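Local coordinates for protein glypican-1 (Homo sapiens, PDB 4YWT) that carries heparan sulfate at the cell surface and, through those chains, binds alpha-4(V) collagen and takes part in Schwann cell myelination, at residues 147-158 with 212-223; 271-279 with 395-405. The protein carries 3 engineered substitutions. One frame throughout, in Å; residues are numbered along the deposited sequence. Where two conformers were deposited one is given.

Overall arrangement
Two helix-helix contacts lie on opposite sides of the centre of the elongated, mostly helical glypican core. Contact 1 (147-158 with 212-223) joins the end of helix 137-152, the loop after it and the first residue of helix 158-177 to helix 204-236; contact 2 (271-279 with 395-405) joins helix 268-278 to helix 391-404. They come in series along the chain, the first closing before the second opens. Their centres are about 42 Å apart and their nearest atoms about 22 Å, so neither touches the other. Helix 70-129 runs past both: Gln111 and Phe110 meet contact 1, while Leu84, Ala87 and Leu88 meet contact 2. One long helix thus spans a noncovalent junction and a disulfide-linked one.

Contact 1 (147-158 with 212-223); sequences LRLYYRGANLHL and ATRAFVAARSFV
Arg220 and Tyr150 join two helices of this mostly helical glypican core in a knobs-into-holes interface; the axes of segments 147-152 and 212-223 run 41° apart. The polar part is a side-on grip on one carbonyl: Arg220 NE and NH2 both donate to Tyr150 O, at 3.2 and 3.1 Å, with the oxygen near the guanidinium plane. NE approaches almost along the C=O axis, while NH2 is tilted from the carbonyl plane. This oxygen lies in the last turn of helix 147-152, just before Gly153 leaves helical geometry with positive phi.

The same NH2 also lies over one face of the Tyr150 ring. Arg220 CZ is 4.7 Å from the ring centroid in a cation-pi contact, the two planes 78° apart; Leu158 CG lies over the opposite face, toward its rim.

Apolar contacts interlock in both directions. Phe216 enters among Leu147, Tyr150, Tyr151 and Leu158, with Leu147 CD2 over its ring face in a CH-pi contact. Tyr151, its CG anti to the backbone N (chi1 166°), extends between Phe216, Ala219, Arg220 and Val223. Its hydroxyl hydrogen-bonds to Asp107 of helix 70-129, and Tyr151 OH also touches Val223 CG2 at 3.4 Å.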
loop_
_atom_site.group_PDB
_atom_site.type_symbol
_atom_site.label_atom_id
_atom_site.label_comp_id
_atom_site.label_asym_id
_atom_site.label_seq_id
_atom_site.Cartn_x
_atom_site.Cartn_y
_atom_site.Cartn_z
ATOM N N LEU A 147 -0.180 23.328 11.837
ATOM C CA LEU A 147 -0.947 22.405 11.006
ATOM C C LEU A 147 -0.021 21.448 10.267
ATOM O O LEU A 147 -0.313 20.259 10.125
ATOM C CB LEU A 147 -1.809 23.171 10.001
ATOM C CG LEU A 147 -3.089 23.843 10.498
ATOM C CD1 LEU A 147 -3.736 24.630 9.373
ATOM C CD2 LEU A 147 -4.051 22.801 11.030
ATOM N N ARG A 148 1.101 21.985 9.802
ATOM C CA ARG A 148 2.086 21.222 9.048
ATOM C C ARG A 148 2.718 20.138 9.922
ATOM O O ARG A 148 2.775 18.963 9.537
ATOM C CB ARG A 148 3.149 22.171 8.490
ATOM C CG ARG A 148 3.968 21.623 7.343
ATOM C CD ARG A 148 4.666 22.758 6.606
ATOM N NE ARG A 148 3.717 23.582 5.860
ATOM C CZ ARG A 148 3.684 24.911 5.898
ATOM N NH1 ARG A 148 4.546 25.578 6.654
ATOM N NH2 ARG A 148 2.785 25.574 5.182
ATOM N N LEU A 149 3.180 20.539 11.104
ATOM C CA LEU A 149 3.714 19.598 12.086
ATOM C C LEU A 149 2.689 18.529 12.444
ATOM O O LEU A 149 3.026 17.356 12.603
ATOM C CB LEU A 149 4.153 20.332 13.353
ATOM C CG LEU A 149 5.570 20.904 13.373
ATOM C CD1 LEU A 149 5.742 21.846 14.551
ATOM C CD2 LEU A 149 6.589 19.779 13.430
ATOM N N TYR A 150 1.435 18.951 12.568
ATOM C CA TYR A 150 0.339 18.045 12.886
ATOM C C TYR A 150 0.129 17.014 11.785
ATOM O O TYR A 150 -0.157 15.850 12.064
ATOM C CB TYR A 150 -0.950 18.835 13.116
ATOM C CG TYR A 150 -2.116 17.987 13.566
ATOM C CD1 TYR A 150 -2.112 17.372 14.809
ATOM C CD2 TYR A 150 -3.224 17.807 12.749
ATOM C CE1 TYR A 150 -3.176 16.599 15.224
ATOM C CE2 TYR A 150 -4.295 17.035 13.158
ATOM C CZ TYR A 150 -4.265 16.434 14.398
ATOM O OH TYR A 150 -5.323 15.662 14.817
ATOM N N TYR A 151 0.270 17.445 10.536
ATOM C CA TYR A 151 0.148 16.532 9.407
ATOM C C TYR A 151 1.316 15.556 9.367
ATOM O O TYR A 151 1.131 14.371 9.097
ATOM C CB TYR A 151 0.070 17.292 8.079
ATOM C CG TYR A 151 0.277 16.397 6.873
ATOM C CD1 TYR A 151 -0.753 15.597 6.394
ATOM C CD2 TYR A 151 1.503 16.344 6.222
ATOM C CE1 TYR A 151 -0.569 14.774 5.299
ATOM C CE2 TYR A 151 1.697 15.523 5.127
ATOM C CZ TYR A 151 0.657 14.740 4.669
ATOM O OH TYR A 151 0.845 13.922 3.579
ATOM N N ARG A 152 2.520 16.056 9.633
ATOM C CA ARG A 152 3.714 15.222 9.537
ATOM C C ARG A 152 3.779 14.162 10.635
ATOM O O ARG A 152 4.621 13.265 10.591
ATOM C CB ARG A 152 4.976 16.087 9.568
ATOM C CG ARG A 152 5.179 16.910 8.307
ATOM C CD ARG A 152 6.596 17.448 8.217
ATOM N NE ARG A 152 6.766 18.344 7.076
ATOM C CZ ARG A 152 7.050 19.638 7.178
ATOM N NH1 ARG A 152 7.199 20.193 8.373
ATOM N NH2 ARG A 152 7.188 20.379 6.086
ATOM N N GLY A 153 2.889 14.263 11.616
ATOM C CA GLY A 153 2.773 13.232 12.630
ATOM C C GLY A 153 3.261 13.630 14.008
ATOM O O GLY A 153 3.078 12.878 14.966
ATOM N N ALA A 154 3.888 14.800 14.109
ATOM C CA ALA A 154 4.325 15.323 15.400
ATOM C C ALA A 154 3.121 15.389 16.328
ATOM O O ALA A 154 2.023 15.732 15.891
ATOM C CB ALA A 154 4.964 16.692 15.242
ATOM N N ASN A 155 3.314 15.090 17.609
ATOM C CA ASN A 155 2.154 14.817 18.441
ATOM C C ASN A 155 1.636 16.091 19.082
ATOM O O ASN A 155 2.248 16.679 19.972
ATOM C CB ASN A 155 2.490 13.781 19.515
ATOM N N LEU A 156 0.472 16.479 18.587
ATOM C CA LEU A 156 -0.223 17.708 18.912
ATOM C C LEU A 156 -1.659 17.391 18.550
ATOM O O LEU A 156 -1.903 16.372 17.903
ATOM C CB LEU A 156 0.286 18.905 18.099
ATOM C CG LEU A 156 1.771 19.250 17.959
ATOM C CD1 LEU A 156 2.011 19.896 16.606
ATOM C CD2 LEU A 156 2.234 20.174 19.071
ATOM N N HIS A 157 -2.618 18.203 18.983
ATOM C CA HIS A 157 -3.905 18.173 18.293
ATOM C C HIS A 157 -4.442 19.600 18.158
ATOM O O HIS A 157 -4.059 20.498 18.914
ATOM C CB HIS A 157 -4.892 17.222 18.999
ATOM C CG HIS A 157 -6.297 17.286 18.474
ATOM N ND1 HIS A 157 -7.118 18.380 18.630
ATOM C CD2 HIS A 157 -6.986 16.412 17.702
ATOM C CE1 HIS A 157 -8.273 18.156 18.028
ATOM N NE2 HIS A 157 -8.218 16.969 17.456
ATOM N N LEU A 158 -5.304 19.791 17.162
ATOM C CA LEU A 158 -5.816 21.096 16.755
ATOM C C LEU A 158 -6.743 21.793 17.737
ATOM O O LEU A 158 -6.846 22.995 17.701
ATOM C CB LEU A 158 -6.558 20.950 15.428
ATOM C CG LEU A 158 -5.711 20.200 14.410
ATOM C CD1 LEU A 158 -6.514 19.857 13.177
ATOM C CD2 LEU A 158 -4.513 21.054 14.055
ATOM N N ALA A 212 -10.866 20.530 10.230
ATOM C CA ALA A 212 -9.429 20.279 10.277
ATOM C C ALA A 212 -9.130 19.010 11.067
ATOM O O ALA A 212 -8.305 18.188 10.648
ATOM C CB ALA A 212 -8.693 21.463 10.874
ATOM N N THR A 213 -9.809 18.856 12.204
ATOM C CA THR A 213 -9.626 17.684 13.054
ATOM C C THR A 213 -9.875 16.393 12.284
ATOM O O THR A 213 -9.063 15.471 12.335
ATOM C CB THR A 213 -10.554 17.719 14.281
ATOM O OG1 THR A 213 -10.201 18.829 15.117
ATOM C CG2 THR A 213 -10.425 16.433 15.079
ATOM N N ARG A 214 -10.990 16.332 11.565
ATOM C CA ARG A 214 -11.297 15.152 10.758
ATOM C C ARG A 214 -10.304 14.958 9.602
ATOM O O ARG A 214 -9.624 13.922 9.495
ATOM C CB ARG A 214 -12.725 15.252 10.215
ATOM C CG ARG A 214 -13.019 14.324 9.050
ATOM C CD ARG A 214 -14.452 14.483 8.556
ATOM N NE ARG A 214 -14.825 15.881 8.355
ATOM C CZ ARG A 214 -14.400 16.638 7.346
ATOM N NH1 ARG A 214 -14.801 17.898 7.251
ATOM N NH2 ARG A 214 -13.571 16.142 6.437
ATOM N N ALA A 215 -10.214 15.978 8.754
ATOM C CA ALA A 215 -9.499 15.885 7.487
ATOM C C ALA A 215 -7.995 15.666 7.631
ATOM O O ALA A 215 -7.406 14.909 6.858
ATOM C CB ALA A 215 -9.759 17.134 6.659
ATOM N N PHE A 216 -7.365 16.321 8.603
ATOM C CA PHE A 216 -5.911 16.227 8.709
ATOM C C PHE A 216 -5.453 14.867 9.244
ATOM O O PHE A 216 -4.474 14.295 8.749
ATOM C CB PHE A 216 -5.361 17.364 9.572
ATOM C CG PHE A 216 -5.141 18.641 8.808
ATOM C CD1 PHE A 216 -3.980 18.833 8.077
ATOM C CD2 PHE A 216 -6.101 19.641 8.804
ATOM C CE1 PHE A 216 -3.774 20.001 7.364
ATOM C CE2 PHE A 216 -5.903 20.811 8.095
ATOM C CZ PHE A 216 -4.737 20.991 7.373
ATOM N N VAL A 217 -6.167 14.335 10.233
ATOM C CA VAL A 217 -5.838 13.007 10.737
ATOM C C VAL A 217 -6.223 11.961 9.692
ATOM O O VAL A 217 -5.560 10.927 9.571
ATOM C CB VAL A 217 -6.524 12.700 12.097
ATOM C CG1 VAL A 217 -8.028 12.549 11.942
ATOM C CG2 VAL A 217 -5.927 11.445 12.721
ATOM N N ALA A 218 -7.275 12.239 8.919
ATOM C CA ALA A 218 -7.632 11.358 7.809
ATOM C C ALA A 218 -6.478 11.255 6.812
ATOM O O ALA A 218 -6.003 10.157 6.494
ATOM C CB ALA A 218 -8.890 11.853 7.118
ATOM N N ALA A 219 -6.023 12.412 6.338
ATOM C CA ALA A 219 -4.923 12.495 5.380
ATOM C C ALA A 219 -3.660 11.814 5.899
ATOM O O ALA A 219 -3.045 10.983 5.205
ATOM C CB ALA A 219 -4.635 13.951 5.050
ATOM N N ARG A 220 -3.279 12.174 7.122
ATOM C CA ARG A 220 -2.085 11.615 7.745
ATOM C C ARG A 220 -2.159 10.096 7.850
ATOM O O ARG A 220 -1.195 9.398 7.534
ATOM C CB ARG A 220 -1.871 12.214 9.136
ATOM C CG ARG A 220 -0.574 11.770 9.790
ATOM C CD ARG A 220 -0.755 11.536 11.277
ATOM N NE ARG A 220 -1.093 12.761 11.993
ATOM C CZ ARG A 220 -1.748 12.789 13.149
ATOM N NH1 ARG A 220 -2.143 11.659 13.716
ATOM N NH2 ARG A 220 -2.013 13.949 13.734
ATOM N N SER A 221 -3.305 9.588 8.294
ATOM C CA SER A 221 -3.483 8.151 8.462
ATOM C C SER A 221 -3.443 7.429 7.118
ATOM O O SER A 221 -2.908 6.323 7.013
ATOM C CB SER A 221 -4.798 7.856 9.183
ATOM O OG SER A 221 -4.812 8.457 10.466
ATOM N N PHE A 222 -4.011 8.056 6.093
ATOM C CA PHE A 222 -3.991 7.470 4.756
ATOM C C PHE A 222 -2.555 7.349 4.241
ATOM O O PHE A 222 -2.116 6.267 3.812
ATOM C CB PHE A 222 -4.839 8.303 3.792
ATOM C CG PHE A 222 -4.899 7.747 2.398
ATOM C CD1 PHE A 222 -5.742 6.689 2.094
ATOM C CD2 PHE A 222 -4.121 8.287 1.388
ATOM C CE1 PHE A 222 -5.800 6.176 0.814
ATOM C CE2 PHE A 222 -4.177 7.781 0.103
ATOM C CZ PHE A 222 -5.016 6.724 -0.185
ATOM N N VAL A 223 -1.822 8.460 4.300
ATOM C CA VAL A 223 -0.426 8.470 3.860
ATOM C C VAL A 223 0.414 7.442 4.634
ATOM O O VAL A 223 1.187 6.668 4.041
ATOM C CB VAL A 223 0.185 9.881 4.011
ATOM C CG1 VAL A 223 1.705 9.828 3.997
ATOM C CG2 VAL A 223 -0.339 10.799 2.914
#

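Contact 2 (271-279 with 395-405); sequences CRNVLKGCL and LPGTLCSEKMA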
loop_
_atom_site.group_PDB
_atom_site.type_symbol
_atom_site.label_atom_id
_atom_site.label_comp_id
_atom_site.label_asym_id
_atom_site.label_seq_id
_atom_site.Cartn_x
_atom_site.Cartn_y
_atom_site.Cartn_z
ATOM N N CYS A 271 0.476 -26.488 -11.307
ATOM C CA CYS A 271 1.267 -25.286 -11.068
ATOM C C CYS A 271 0.733 -24.490 -9.880
ATOM O O CYS A 271 1.502 -23.989 -9.055
ATOM C CB CYS A 271 1.279 -24.413 -12.327
ATOM S SG CYS A 271 2.222 -22.877 -12.197
ATOM N N ARG A 272 -0.589 -24.391 -9.795
ATOM C CA ARG A 272 -1.229 -23.613 -8.746
ATOM C C ARG A 272 -1.076 -24.260 -7.376
ATOM O O ARG A 272 -0.884 -23.564 -6.385
ATOM C CB ARG A 272 -2.707 -23.401 -9.066
ATOM C CG ARG A 272 -3.003 -22.018 -9.615
ATOM C CD ARG A 272 -4.232 -22.020 -10.499
ATOM N NE ARG A 272 -3.958 -21.400 -11.792
ATOM C CZ ARG A 272 -4.792 -21.429 -12.826
ATOM N NH1 ARG A 272 -4.459 -20.836 -13.964
ATOM N NH2 ARG A 272 -5.959 -22.049 -12.722
ATOM N N ASN A 273 -1.159 -25.585 -7.314
ATOM C CA ASN A 273 -0.922 -26.274 -6.051
ATOM C C ASN A 273 0.529 -26.125 -5.621
ATOM O O ASN A 273 0.818 -25.898 -4.439
ATOM C CB ASN A 273 -1.300 -27.750 -6.152
ATOM C CG ASN A 273 -2.717 -28.016 -5.691
ATOM O OD1 ASN A 273 -3.468 -27.086 -5.398
ATOM N ND2 ASN A 273 -3.089 -29.287 -5.613
ATOM N N VAL A 274 1.438 -26.231 -6.587
ATOM C CA VAL A 274 2.857 -26.046 -6.299
ATOM C C VAL A 274 3.132 -24.658 -5.723
ATOM O O VAL A 274 3.738 -24.533 -4.658
ATOM C CB VAL A 274 3.726 -26.247 -7.552
ATOM C CG1 VAL A 274 5.169 -25.864 -7.261
ATOM C CG2 VAL A 274 3.638 -27.688 -8.033
ATOM N N LEU A 275 2.675 -23.618 -6.415
ATOM C CA LEU A 275 2.944 -22.253 -5.969
ATOM C C LEU A 275 2.204 -21.908 -4.678
ATOM O O LEU A 275 2.711 -21.145 -3.859
ATOM C CB LEU A 275 2.591 -21.245 -7.065
ATOM C CG LEU A 275 3.485 -21.302 -8.307
ATOM C CD1 LEU A 275 3.270 -20.082 -9.187
ATOM C CD2 LEU A 275 4.950 -21.431 -7.913
ATOM N N LYS A 276 1.012 -22.470 -4.494
ATOM C CA LYS A 276 0.288 -22.300 -3.236
ATOM C C LYS A 276 1.065 -22.942 -2.097
ATOM O O LYS A 276 1.031 -22.461 -0.966
ATOM C CB LYS A 276 -1.118 -22.895 -3.315
ATOM C CG LYS A 276 -2.155 -21.952 -3.904
ATOM C CD LYS A 276 -3.535 -22.585 -3.924
ATOM C CE LYS A 276 -4.568 -21.630 -4.497
ATOM N NZ LYS A 276 -5.953 -21.979 -4.075
ATOM N N GLY A 277 1.763 -24.032 -2.403
ATOM C CA GLY A 277 2.647 -24.649 -1.433
ATOM C C GLY A 277 3.838 -23.757 -1.130
ATOM O O GLY A 277 4.207 -23.567 0.028
ATOM N N CYS A 278 4.430 -23.197 -2.180
ATOM C CA CYS A 278 5.619 -22.362 -2.044
ATOM C C CYS A 278 5.328 -21.014 -1.392
ATOM O O CYS A 278 6.152 -20.488 -0.646
ATOM C CB CYS A 278 6.263 -22.129 -3.414
ATOM S SG CYS A 278 6.883 -23.619 -4.221
ATOM N N LEU A 279 4.156 -20.458 -1.676
ATOM C CA LEU A 279 3.849 -19.092 -1.267
ATOM C C LEU A 279 2.757 -19.026 -0.203
ATOM O O LEU A 279 1.952 -18.096 -0.187
ATOM C CB LEU A 279 3.441 -18.265 -2.486
ATOM C CG LEU A 279 4.399 -18.333 -3.678
ATOM C CD1 LEU A 279 3.891 -17.472 -4.825
ATOM C CD2 LEU A 279 5.806 -17.918 -3.267
ATOM N N LEU A 395 -1.167 -14.355 -6.273
ATOM C CA LEU A 395 0.191 -14.670 -6.735
ATOM C C LEU A 395 0.316 -15.982 -7.539
ATOM O O LEU A 395 0.852 -15.962 -8.651
ATOM C CB LEU A 395 1.160 -14.710 -5.547
ATOM C CG LEU A 395 1.729 -13.379 -5.061
ATOM C CD1 LEU A 395 2.758 -13.616 -3.966
ATOM C CD2 LEU A 395 2.341 -12.612 -6.219
ATOM N N PRO A 396 -0.173 -17.120 -6.997
ATOM C CA PRO A 396 0.024 -18.359 -7.761
ATOM C C PRO A 396 -0.714 -18.358 -9.097
ATOM O O PRO A 396 -0.153 -18.780 -10.106
ATOM C CB PRO A 396 -0.548 -19.443 -6.835
ATOM C CG PRO A 396 -0.598 -18.817 -5.482
ATOM C CD PRO A 396 -0.890 -17.378 -5.737
ATOM N N GLY A 397 -1.955 -17.882 -9.091
ATOM C CA GLY A 397 -2.766 -17.834 -10.294
ATOM C C GLY A 397 -2.144 -17.005 -11.400
ATOM O O GLY A 397 -2.093 -17.434 -12.552
ATOM N N THR A 398 -1.661 -15.818 -11.052
ATOM C CA THR A 398 -1.074 -14.917 -12.039
ATOM C C THR A 398 0.302 -15.395 -12.492
ATOM O O THR A 398 0.624 -15.330 -13.679
ATOM C CB THR A 398 -0.955 -13.479 -11.496
ATOM O OG1 THR A 398 0.010 -13.440 -10.437
ATOM C CG2 THR A 398 -2.301 -12.988 -10.982
ATOM N N LEU A 399 1.110 -15.875 -11.551
ATOM C CA LEU A 399 2.439 -16.375 -11.892
ATOM C C LEU A 399 2.355 -17.601 -12.796
ATOM O O LEU A 399 3.186 -17.781 -13.685
ATOM C CB LEU A 399 3.237 -16.709 -10.630
ATOM C CG LEU A 399 3.888 -15.520 -9.925
ATOM C CD1 LEU A 399 4.669 -15.976 -8.701
ATOM C CD2 LEU A 399 4.787 -14.762 -10.888
ATOM N N CYS A 400 1.348 -18.437 -12.566
ATOM C CA CYS A 400 1.124 -19.608 -13.406
ATOM C C CYS A 400 0.567 -19.207 -14.766
ATOM O O CYS A 400 1.013 -19.706 -15.800
ATOM C CB CYS A 400 0.168 -20.587 -12.722
ATOM S SG CYS A 400 0.912 -21.549 -11.391
ATOM N N SER A 401 -0.410 -18.306 -14.753
ATOM C CA SER A 401 -1.071 -17.873 -15.979
ATOM C C SER A 401 -0.114 -17.168 -16.934
ATOM O O SER A 401 -0.208 -17.332 -18.151
ATOM C CB SER A 401 -2.246 -16.948 -15.652
ATOM O OG SER A 401 -2.823 -16.416 -16.831
ATOM N N GLU A 402 0.810 -16.392 -16.379
ATOM C CA GLU A 402 1.691 -15.568 -17.199
ATOM C C GLU A 402 2.903 -16.320 -17.746
ATOM O O GLU A 402 3.254 -16.168 -18.916
ATOM C CB GLU A 402 2.166 -14.352 -16.399
ATOM C CG GLU A 402 1.118 -13.258 -16.258
ATOM C CD GLU A 402 1.618 -12.066 -15.463
ATOM O OE1 GLU A 402 2.659 -12.195 -14.784
ATOM O OE2 GLU A 402 0.970 -10.999 -15.519
ATOM N N LYS A 403 3.539 -17.134 -16.909
ATOM C CA LYS A 403 4.841 -17.691 -17.264
ATOM C C LYS A 403 4.849 -19.201 -17.489
ATOM O O LYS A 403 5.022 -19.673 -18.613
ATOM C CB LYS A 403 5.861 -17.343 -16.177
ATOM C CG LYS A 403 5.748 -15.919 -15.654
ATOM C CD LYS A 403 7.110 -15.256 -15.539
ATOM C CE LYS A 403 6.987 -13.846 -14.981
ATOM N NZ LYS A 403 5.603 -13.313 -15.108
ATOM N N MET A 404 4.665 -19.952 -16.409
ATOM C CA MET A 404 4.965 -21.381 -16.391
ATOM C C MET A 404 3.912 -22.276 -17.048
ATOM O O MET A 404 4.253 -23.209 -17.774
ATOM C CB MET A 404 5.187 -21.817 -14.945
ATOM C CG MET A 404 6.136 -20.887 -14.210
ATOM S SD MET A 404 6.037 -20.972 -12.416
ATOM C CE MET A 404 7.174 -19.659 -11.985
ATOM N N ALA A 405 2.638 -21.994 -16.793
ATOM C CA ALA A 405 1.563 -22.821 -17.330
ATOM C C ALA A 405 1.079 -22.301 -18.679
ATOM O O ALA A 405 0.646 -23.075 -19.532
ATOM C CB ALA A 405 0.406 -22.894 -16.346
#
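Helices 271-278 and 395-404 cross at 133° between their N-to-C directions; the axes of these segments come within 8.7 Å, and CA atoms are nearest at Leu275 and Pro396. The covalent link is the disulfide between Cys271 SG and Cys400 SG, 2.0 Å long, with a chi3 of -97°, near the 90° magnitude preferred by such bonds. Cys271 carries its sulfur anti to the backbone N (chi1 -180°), whereas Cys400 holds its sulfur beside its own N; the two sulfurs meet between the helices.

Next to this bridge Leu275 acts as a knob in a hole formed by Pro396, Leu399, Cys400 and Met404. Its CB rests on Pro396 CB at 3.6 Å, while its CD1 lies against Cys400 SG at 3.5 Å and Leu399 CB at 3.7 Å. Lys276 crosses the proline ring steeply, CG against Pro396 CG; beyond it the chain runs extended to NZ, which hydrogen-bonds to Met428 O. One turn after Leu275, Leu279 CD1 packs on Leu395 CB at 4.0 Å. Arg272 runs alongside the partner helix, its NE 4.0 Å from Gly397 CA and the guanidinium edge turned to Cys400 CB.

No hydrogen bond joins the segments. Helix 268-278 is cross-linked twice, to helix 391-404 through Cys271 and to Cys245 of helix 243-253 through Cys278, consistent with the cysteine-rich lobe of the glypican fold, where disulfides tie short helices together.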